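Local coordinates for aluminum resistance protein (Clostridium novyi, PDB 3I16) that probably acts as a pyridoxal-5'-phosphate-dependent carbon-sulfur lyase of the methionine gamma-lyase family and is implicated in aluminum resistance, at residues 39-44 with 301-306; 221-226 with 244-249. All blocks are in the same frame, centred on the assembly; numbering follows the deposited sequence. Where two conformers were deposited one is given.

Contact 1 (39-44 with 301-306). With EDO (1,2-ethanediol), chain L.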
ATOM      1  N   ASP B  39     -23.633 -28.034  -0.754  1.00 16.37           N
ATOM      2  CA  ASP B  39     -24.749 -27.698  -1.664  1.00 14.91           C
ATOM      3  C   ASP B  39     -25.044 -26.222  -1.550  1.00 13.86           C
ATOM      4  O   ASP B  39     -25.230 -25.549  -2.566  1.00 15.82           O
ATOM      5  CB  ASP B  39     -26.015 -28.522  -1.346  1.00 15.78           C
ATOM      6  CG  ASP B  39     -25.797 -30.027  -1.488  1.00 18.02           C
ATOM      7  OD1 ASP B  39     -24.893 -30.423  -2.245  1.00 21.10           O
ATOM      8  OD2 ASP B  39     -26.526 -30.820  -0.852  1.00 22.15           O
ATOM      9  N   ILE B  40     -25.054 -25.717  -0.316  1.00 13.46           N
ATOM     10  CA  ILE B  40     -25.260 -24.285  -0.048  1.00 12.34           C
ATOM     11  C   ILE B  40     -24.085 -23.454  -0.609  1.00 12.44           C
ATOM     12  O   ILE B  40     -24.296 -22.439  -1.250  1.00 14.92           O
ATOM     13  CB  ILE B  40     -25.457 -24.031   1.463  1.00 13.03           C
ATOM     14  CG1 ILE B  40     -26.769 -24.647   1.955  1.00 15.50           C
ATOM     15  CG2 ILE B  40     -25.463 -22.550   1.797  1.00 10.39           C
ATOM     16  CD1 ILE B  40     -26.834 -24.773   3.479  1.00 12.57           C
ATOM     17  N   ARG B  41     -22.856 -23.914  -0.387  1.00 13.77           N
ATOM     18  CA  ARG B  41     -21.640 -23.191  -0.805  1.00 12.52           C
ATOM     19  C   ARG B  41     -21.586 -23.012  -2.310  1.00 12.04           C
ATOM     20  O   ARG B  41     -21.230 -21.937  -2.820  1.00 12.29           O
ATOM     21  CB  ARG B  41     -20.408 -23.943  -0.295  1.00 11.07           C
ATOM     22  CG  ARG B  41     -19.062 -23.322  -0.660  1.00 15.57           C
ATOM     23  CD  ARG B  41     -17.953 -24.242  -0.264  1.00 11.01           C
ATOM     24  NE  ARG B  41     -18.020 -25.522  -0.974  1.00 16.06           N
ATOM     25  CZ  ARG B  41     -17.294 -26.595  -0.682  1.00 11.39           C
ATOM     26  NH1 ARG B  41     -16.418 -26.592   0.324  1.00 15.75           N
ATOM     27  NH2 ARG B  41     -17.456 -27.701  -1.393  1.00 18.61           N
ATOM     28  N   GLU B  42     -21.968 -24.062  -3.016  1.00 11.14           N
ATOM     29  CA  GLU B  42     -22.028 -24.051  -4.459  1.00 12.98           C
ATOM     30  C   GLU B  42     -22.964 -22.937  -4.958  1.00 13.65           C
ATOM     31  O   GLU B  42     -22.602 -22.151  -5.839  1.00 12.76           O
ATOM     32  CB  GLU B  42     -22.552 -25.406  -4.917  1.00 12.22           C
ATOM     33  CG  GLU B  42     -22.641 -25.581  -6.384  1.00 15.63           C
ATOM     34  CD  GLU B  42     -23.086 -26.978  -6.721  1.00 21.95           C
ATOM     35  OE1 GLU B  42     -24.263 -27.309  -6.437  1.00 17.43           O
ATOM     36  OE2 GLU B  42     -22.251 -27.733  -7.265  1.00 18.82           O
ATOM     37  N   PHE B  43     -24.184 -22.900  -4.420  1.00 13.90           N
ATOM     38  CA  PHE B  43     -25.140 -21.847  -4.801  1.00 12.74           C
ATOM     39  C   PHE B  43     -24.568 -20.456  -4.508  1.00 14.06           C
ATOM     40  O   PHE B  43     -24.652 -19.533  -5.349  1.00 13.04           O
ATOM     41  CB  PHE B  43     -26.447 -21.973  -4.041  1.00 14.15           C
ATOM     42  CG  PHE B  43     -27.434 -20.903  -4.401  1.00 14.44           C
ATOM     43  CD1 PHE B  43     -28.302 -21.074  -5.468  1.00 15.18           C
ATOM     44  CD2 PHE B  43     -27.461 -19.723  -3.710  1.00 11.34           C
ATOM     45  CE1 PHE B  43     -29.185 -20.111  -5.806  1.00 14.05           C
ATOM     46  CE2 PHE B  43     -28.346 -18.729  -4.065  1.00 14.70           C
ATOM     47  CZ  PHE B  43     -29.215 -18.933  -5.106  1.00 16.53           C
ATOM     48  N   ASN B  44     -24.012 -20.313  -3.303  1.00 13.33           N
ATOM     49  CA  ASN B  44     -23.474 -19.028  -2.876  1.00 12.89           C
ATOM     50  C   ASN B  44     -22.276 -18.601  -3.709  1.00 12.75           C
ATOM     51  O   ASN B  44     -22.091 -17.432  -3.936  1.00 14.11           O
ATOM     52  CB  ASN B  44     -23.149 -19.010  -1.366  1.00 12.26           C
ATOM     53  CG  ASN B  44     -24.414 -18.938  -0.473  1.00 14.29           C
ATOM     54  OD1 ASN B  44     -25.473 -18.482  -0.910  1.00 16.90           O
ATOM     55  ND2 ASN B  44     -24.292 -19.382   0.780  1.00 11.42           N
ATOM     56  N   SER B 301     -16.152 -19.116   4.463  1.00 12.72           N
ATOM     57  CA  SER B 301     -17.228 -19.170   5.482  1.00 15.05           C
ATOM     58  C   SER B 301     -17.557 -20.631   5.856  1.00 13.71           C
ATOM     59  O   SER B 301     -17.714 -20.950   7.027  1.00 13.85           O
ATOM     60  CB  SER B 301     -18.504 -18.448   5.001  1.00 15.98           C
ATOM     61  OG  SER B 301     -18.309 -17.034   4.892  1.00 13.66           O
HETATM   62  N   MSE B 302     -17.632 -21.516   4.861  1.00 13.01           N
HETATM   63  CA  MSE B 302     -17.908 -22.925   5.143  1.00 12.67           C
HETATM   64  C   MSE B 302     -16.714 -23.716   5.729  1.00 12.33           C
HETATM   65  O   MSE B 302     -16.915 -24.744   6.415  1.00 14.89           O
HETATM   66  CB  MSE B 302     -18.473 -23.595   3.910  1.00 11.69           C
HETATM   67  CG  MSE B 302     -19.839 -23.062   3.530  1.00 14.50           C
HETATM   68 SE   MSE B 302     -21.098 -23.197   5.065  0.75  9.92          SE
HETATM   69  CE  MSE B 302     -22.727 -23.046   4.026  1.00  8.00           C
ATOM     70  N   GLU B 303     -15.493 -23.285   5.441  1.00 10.59           N
ATOM     71  CA  GLU B 303     -14.325 -23.889   6.066  1.00 11.68           C
ATOM     72  C   GLU B 303     -14.439 -23.658   7.571  1.00 12.76           C
ATOM     73  O   GLU B 303     -14.240 -24.572   8.357  1.00 12.48           O
ATOM     74  CB  GLU B 303     -13.020 -23.268   5.543  1.00 11.09           C
ATOM     75  CG  GLU B 303     -12.701 -23.556   4.092  1.00 11.55           C
ATOM     76  CD  GLU B 303     -12.549 -25.052   3.800  1.00 17.13           C
ATOM     77  OE1 GLU B 303     -11.823 -25.758   4.537  1.00 10.73           O
ATOM     78  OE2 GLU B 303     -13.135 -25.509   2.809  1.00 17.34           O
ATOM     79  N   ALA B 304     -14.789 -22.430   7.967  1.00 14.07           N
ATOM     80  CA  ALA B 304     -14.946 -22.079   9.381  1.00 12.50           C
ATOM     81  C   ALA B 304     -16.095 -22.853  10.017  1.00 12.89           C
ATOM     82  O   ALA B 304     -15.978 -23.339  11.157  1.00 12.85           O
ATOM     83  CB  ALA B 304     -15.170 -20.552   9.555  1.00 12.24           C
ATOM     84  N   LEU B 305     -17.206 -22.961   9.296  1.00 10.91           N
ATOM     85  CA  LEU B 305     -18.359 -23.647   9.844  1.00 12.45           C
ATOM     86  C   LEU B 305     -18.086 -25.149  10.048  1.00 13.58           C
ATOM     87  O   LEU B 305     -18.525 -25.714  11.042  1.00 11.45           O
ATOM     88  CB  LEU B 305     -19.589 -23.457   8.966  1.00 12.45           C
ATOM     89  CG  LEU B 305     -20.850 -24.020   9.600  1.00 10.93           C
ATOM     90  CD1 LEU B 305     -21.164 -23.209  10.866  1.00 10.81           C
ATOM     91  CD2 LEU B 305     -21.959 -23.977   8.615  1.00  9.22           C
ATOM     92  N   LYS B 306     -17.374 -25.775   9.109  1.00 14.46           N
ATOM     93  CA  LYS B 306     -16.952 -27.186   9.252  1.00 13.88           C
ATOM     94  C   LYS B 306     -16.083 -27.355  10.506  1.00 13.12           C
ATOM     95  O   LYS B 306     -16.196 -28.353  11.275  1.00 14.19           O
ATOM     96  CB  LYS B 306     -16.232 -27.677   7.984  1.00 14.87           C
ATOM     97  CG  LYS B 306     -17.187 -27.951   6.862  1.00 15.27           C
ATOM     98  CD  LYS B 306     -16.489 -28.349   5.560  1.00 17.53           C
ATOM     99  CE  LYS B 306     -17.504 -28.497   4.431  1.00 19.50           C
ATOM    100  NZ  LYS B 306     -16.916 -29.052   3.165  1.00 17.95           N
TER
HETATM  101  C1  EDO L 429     -12.591 -28.992   3.907  1.00 24.30           C
HETATM  102  O1  EDO L 429     -11.488 -28.095   3.720  1.00 24.35           O
HETATM  103  C2  EDO L 429     -13.467 -29.058   2.664  1.00 29.04           C
HETATM  104  O2  EDO L 429     -14.284 -27.885   2.490  1.00 26.60           O
HETATM  105  O   HOH W   1     -15.549 -24.507   1.947  1.00 12.74           O

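Contact 2 (221-226 with 244-249). With PLP (pyridoxal-5'-phosphate), chain J.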
ATOM      1  N   TYR B 221     -21.364 -12.688  11.244  1.00 16.65           N
ATOM      2  CA  TYR B 221     -21.157 -14.148  11.342  1.00 18.41           C
ATOM      3  C   TYR B 221     -22.132 -15.036  10.591  1.00 16.40           C
ATOM      4  O   TYR B 221     -21.899 -16.236  10.479  1.00 18.61           O
ATOM      5  CB  TYR B 221     -21.090 -14.633  12.783  1.00 19.13           C
ATOM      6  CG  TYR B 221     -19.891 -14.155  13.570  1.00 22.43           C
ATOM      7  CD1 TYR B 221     -18.599 -14.531  13.194  1.00 23.81           C
ATOM      8  CD2 TYR B 221     -20.045 -13.433  14.722  1.00 19.42           C
ATOM      9  CE1 TYR B 221     -17.519 -14.141  13.921  1.00 26.68           C
ATOM     10  CE2 TYR B 221     -18.965 -13.053  15.464  1.00 27.97           C
ATOM     11  CZ  TYR B 221     -17.718 -13.409  15.068  1.00 25.04           C
ATOM     12  OH  TYR B 221     -16.665 -13.000  15.819  1.00 36.95           O
ATOM     13  N   GLY B 222     -23.188 -14.458  10.030  1.00 15.87           N
ATOM     14  CA  GLY B 222     -24.200 -15.227   9.314  1.00 14.63           C
ATOM     15  C   GLY B 222     -24.077 -15.236   7.815  1.00 14.97           C
ATOM     16  O   GLY B 222     -24.803 -15.976   7.154  1.00 14.24           O
ATOM     17  N   GLU B 223     -23.140 -14.444   7.271  1.00 15.19           N
ATOM     18  CA  GLU B 223     -23.015 -14.336   5.824  1.00 13.03           C
ATOM     19  C   GLU B 223     -22.650 -15.679   5.207  1.00 12.05           C
ATOM     20  O   GLU B 223     -21.768 -16.387   5.702  1.00 13.27           O
ATOM     21  CB  GLU B 223     -21.980 -13.283   5.408  1.00 12.40           C
ATOM     22  CG  GLU B 223     -22.205 -11.894   5.970  1.00 11.31           C
ATOM     23  CD  GLU B 223     -21.559 -11.630   7.317  1.00 15.39           C
ATOM     24  OE1 GLU B 223     -21.015 -12.566   7.947  1.00 10.46           O
ATOM     25  OE2 GLU B 223     -21.650 -10.471   7.771  1.00 20.23           O
ATOM     26  N   PHE B 224     -23.389 -16.046   4.167  1.00 11.36           N
ATOM     27  CA  PHE B 224     -23.200 -17.302   3.430  1.00 12.16           C
ATOM     28  C   PHE B 224     -23.469 -18.625   4.203  1.00 13.18           C
ATOM     29  O   PHE B 224     -23.093 -19.705   3.748  1.00 13.95           O
ATOM     30  CB  PHE B 224     -21.845 -17.294   2.734  1.00 12.86           C
ATOM     31  CG  PHE B 224     -21.624 -16.052   1.894  1.00 13.69           C
ATOM     32  CD1 PHE B 224     -22.449 -15.779   0.826  1.00 12.91           C
ATOM     33  CD2 PHE B 224     -20.622 -15.162   2.201  1.00 13.97           C
ATOM     34  CE1 PHE B 224     -22.265 -14.634   0.065  1.00 12.47           C
ATOM     35  CE2 PHE B 224     -20.439 -14.008   1.449  1.00 16.47           C
ATOM     36  CZ  PHE B 224     -21.259 -13.749   0.378  1.00 15.13           C
HETATM   37  N   MSE B 225     -24.186 -18.544   5.318  1.00 13.76           N
HETATM   38  CA  MSE B 225     -24.585 -19.746   6.051  1.00 15.07           C
HETATM   39  C   MSE B 225     -25.757 -20.435   5.359  1.00 15.63           C
HETATM   40  O   MSE B 225     -25.978 -21.645   5.538  1.00 16.72           O
HETATM   41  CB  MSE B 225     -24.984 -19.410   7.483  1.00 13.20           C
HETATM   42  CG  MSE B 225     -23.884 -18.886   8.363  1.00 17.12           C
HETATM   43 SE   MSE B 225     -22.469 -20.164   8.747  0.75 11.19          SE
HETATM   44  CE  MSE B 225     -21.358 -19.833   7.211  1.00  8.77           C
ATOM     45  N   ASP B 226     -26.518 -19.660   4.589  1.00 12.91           N
ATOM     46  CA  ASP B 226     -27.679 -20.171   3.900  1.00 15.11           C
ATOM     47  C   ASP B 226     -27.609 -19.567   2.512  1.00 14.73           C
ATOM     48  O   ASP B 226     -26.743 -18.736   2.242  1.00 14.68           O
ATOM     49  CB  ASP B 226     -28.959 -19.745   4.652  1.00 17.04           C
ATOM     50  CG  ASP B 226     -30.209 -20.444   4.152  1.00 19.91           C
ATOM     51  OD1 ASP B 226     -30.269 -21.678   4.201  1.00 31.32           O
ATOM     52  OD2 ASP B 226     -31.122 -19.755   3.683  1.00 26.98           O
ATOM     53  N   LYS B 244     -14.963 -10.484   9.417  1.00 13.95           N
ATOM     54  CA  LYS B 244     -15.652 -11.721   9.757  0.50 13.60           C
ATOM     55  C   LYS B 244     -15.873 -12.405   8.402  1.00 13.54           C
ATOM     56  O   LYS B 244     -15.089 -12.202   7.504  1.00 13.50           O
ATOM     57  CB  LYS B 244     -16.953 -11.493  10.521  0.50 13.18           C
ATOM     58  CG  LYS B 244     -16.782 -10.766  11.831  0.50 12.93           C
ATOM     59  CD  LYS B 244     -18.095 -10.706  12.579  0.50 17.47           C
ATOM     60  CE  LYS B 244     -17.972  -9.843  13.824  0.50 21.42           C
ATOM     61  NZ  LYS B 244     -16.821 -10.265  14.668  0.50 23.09           N
ATOM     62  N   ASN B 245     -16.926 -13.206   8.257  1.00 15.87           N
ATOM     63  CA  ASN B 245     -17.169 -14.004   7.037  1.00 14.20           C
ATOM     64  C   ASN B 245     -16.956 -13.342   5.669  1.00 13.78           C
ATOM     65  O   ASN B 245     -16.203 -13.844   4.840  1.00 12.05           O
ATOM     66  CB  ASN B 245     -18.607 -14.558   7.022  1.00 15.57           C
ATOM     67  CG  ASN B 245     -18.995 -15.315   8.290  1.00 16.20           C
ATOM     68  OD1 ASN B 245     -18.419 -15.107   9.346  1.00 13.97           O
ATOM     69  ND2 ASN B 245     -20.025 -16.167   8.183  1.00 13.95           N
ATOM     70  N   ILE B 246     -17.641 -12.227   5.428  1.00 15.33           N
ATOM     71  CA  ILE B 246     -17.704 -11.630   4.077  1.00 12.93           C
ATOM     72  C   ILE B 246     -16.416 -11.058   3.530  1.00 13.69           C
ATOM     73  O   ILE B 246     -16.308 -10.782   2.326  1.00 14.65           O
ATOM     74  CB  ILE B 246     -18.890 -10.621   3.975  1.00 15.01           C
ATOM     75  CG1 ILE B 246     -19.310 -10.409   2.517  1.00 16.47           C
ATOM     76  CG2 ILE B 246     -18.564  -9.303   4.683  1.00 16.76           C
ATOM     77  CD1 ILE B 246     -20.762 -10.001   2.343  1.00 15.25           C
ATOM     78  N   GLY B 247     -15.444 -10.842   4.400  1.00 14.83           N
ATOM     79  CA  GLY B 247     -14.111 -10.414   3.962  1.00 13.65           C
ATOM     80  C   GLY B 247     -13.251 -11.583   3.467  1.00 14.36           C
ATOM     81  O   GLY B 247     -12.133 -11.360   2.992  1.00 14.53           O
ATOM     82  N   GLY B 248     -13.734 -12.813   3.651  1.00 14.00           N
ATOM     83  CA  GLY B 248     -13.071 -14.031   3.143  1.00 15.50           C
ATOM     84  C   GLY B 248     -11.660 -14.236   3.635  1.00 17.41           C
ATOM     85  O   GLY B 248     -10.825 -14.814   2.931  1.00 12.38           O
ATOM     86  N   GLY B 249     -11.384 -13.695   4.823  1.00 18.17           N
ATOM     87  CA  GLY B 249     -10.080 -13.790   5.441  1.00 18.13           C
ATOM     88  C   GLY B 249      -9.030 -12.851   4.859  1.00 17.85           C
ATOM     89  O   GLY B 249      -7.906 -12.885   5.288  1.00 19.08           O
TER
HETATM   90  N1  PLP J 427     -22.799  -8.101  16.576  1.00 41.48           N
HETATM   91  C2  PLP J 427     -22.516  -9.412  16.818  1.00 35.39           C
HETATM   92  C2A PLP J 427     -23.621 -10.362  17.162  1.00 28.52           C
HETATM   93  C3  PLP J 427     -21.191  -9.836  16.726  1.00 46.45           C
HETATM   94  O3  PLP J 427     -20.906 -11.159  16.956  1.00 43.80           O
HETATM   95  C4  PLP J 427     -20.170  -8.930  16.405  1.00 43.36           C
HETATM   96  C5  PLP J 427     -20.476  -7.593  16.168  1.00 45.40           C
HETATM   97  C6  PLP J 427     -21.798  -7.206  16.245  1.00 41.15           C
HETATM   98  C5A PLP J 427     -19.444  -6.550  15.781  1.00 40.46           C
HETATM   99  O4P PLP J 427     -18.289  -6.637  16.549  1.00 37.38           O
HETATM  100  P   PLP J 427     -16.898  -5.829  16.256  1.00 33.78           P
HETATM  101  O1P PLP J 427     -16.392  -5.937  14.825  1.00 29.35           O
HETATM  102  O2P PLP J 427     -15.916  -6.557  17.143  1.00 33.20           O
HETATM  103  O3P PLP J 427     -17.100  -4.365  16.613  1.00 22.69           O

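Contact 1 (39-44 with 301-306)
M302, a selenomethionine, brings the end of its side chain to I40, its CE lying 3.6 Å from I40 CG2, and the two side chains cross at about a right angle. Nearer its root, M302 CG passes R41 CB at 4.0 Å. These two contacts form the apolar part of an otherwise polar interface. E303 bends at chi2 (-60°), which sets CD; its carboxylate comes nearer R41 than its CB direction suggests. R41 NH1 and E303 OE2 are 4.3 Å apart, beyond a salt bridge, yet one water joins them: NH1 donates to it over 2.8 Å, and it donates in turn to OE2. An ethanediol, probably from the crystallisation liquor, bonds through O2 to E303 OE2 and takes only a weak bond from R41 NH1 (3.3 Å). One turn after M302, K306, extended beyond CG, donates from NZ to ethanediol O2 at 3.0 Å. Its NZ also stands 3.8 Å from R41 NH1, a like-charge proximity probably eased by D38, which forms a salt bridge with K306, and by D412 of the second subunit, which pairs with R41 NE. Within helices 17-54 and 287-318 the segment axes approach to 11.1 Å and run antiparallel (164°), beside the subunit interface.

Contact 2 (221-226 with 244-249)
Y221 meets K244 through the face of its ring: K244 CD sits 3.6 Å from the ring centroid and only 7° off the normal, a CH-pi contact. The chain of K244 then bends at chi4 (-52°), which in the conformer given places NZ 3.0 Å from Y221 OH; both polar ends are hydrogen-bonded to S388. At the ring edge and in its plane, Y221 CE2 lies 3.1 Å from O3 of pyridoxal-5'-phosphate. The Y221 carbonyl O takes a weak bond from N245 ND2. A type II turn from G222 to M225 then brings a second carbonyl to the same amide: N245 ND2 donates to E223 O over 3.0 Å, nearly straight at 166° and on a lone pair. E223 OE1 rests against N245 CB at 3.3 Å, while OE2 bonds to Y256. F224 CE2 packs on I246 CG1 at 3.9 Å. N245 OD1, buried here, has no partner in the model. One good and one weak bond from the N245 amide tie the two loops and probably help to position Y221 and K244. As in fold-type I enzymes, K244 is probably the Schiff-base lysine; in this conformer NZ is not joined to the cofactor, CE being nearer C4 (3.5 Å).

How the contacts relate
From the N terminus the chain first lays down helix 17-54, whose residues 39-44 meet 301-306 of helix 287-318, so contact 1 closes a loop of 256 intervening residues. Contact 2 is nested inside it, its segments being separated by 17 residues that include strand 237-241; it joins the loops flanking that strand of the seven-stranded sheet. The contact centres are 9 Å apart, and both helices of contact 1 touch contact 2. N44 ND2 probably hydrogen-bonds to D226 O at 2.9 Å. S301 OG packs on N245 CB at 3.3 Å, and M302 CE lies 3.4 Å from F224 O. The antiparallel helix pair is thereby tied to the cofactor-site loops.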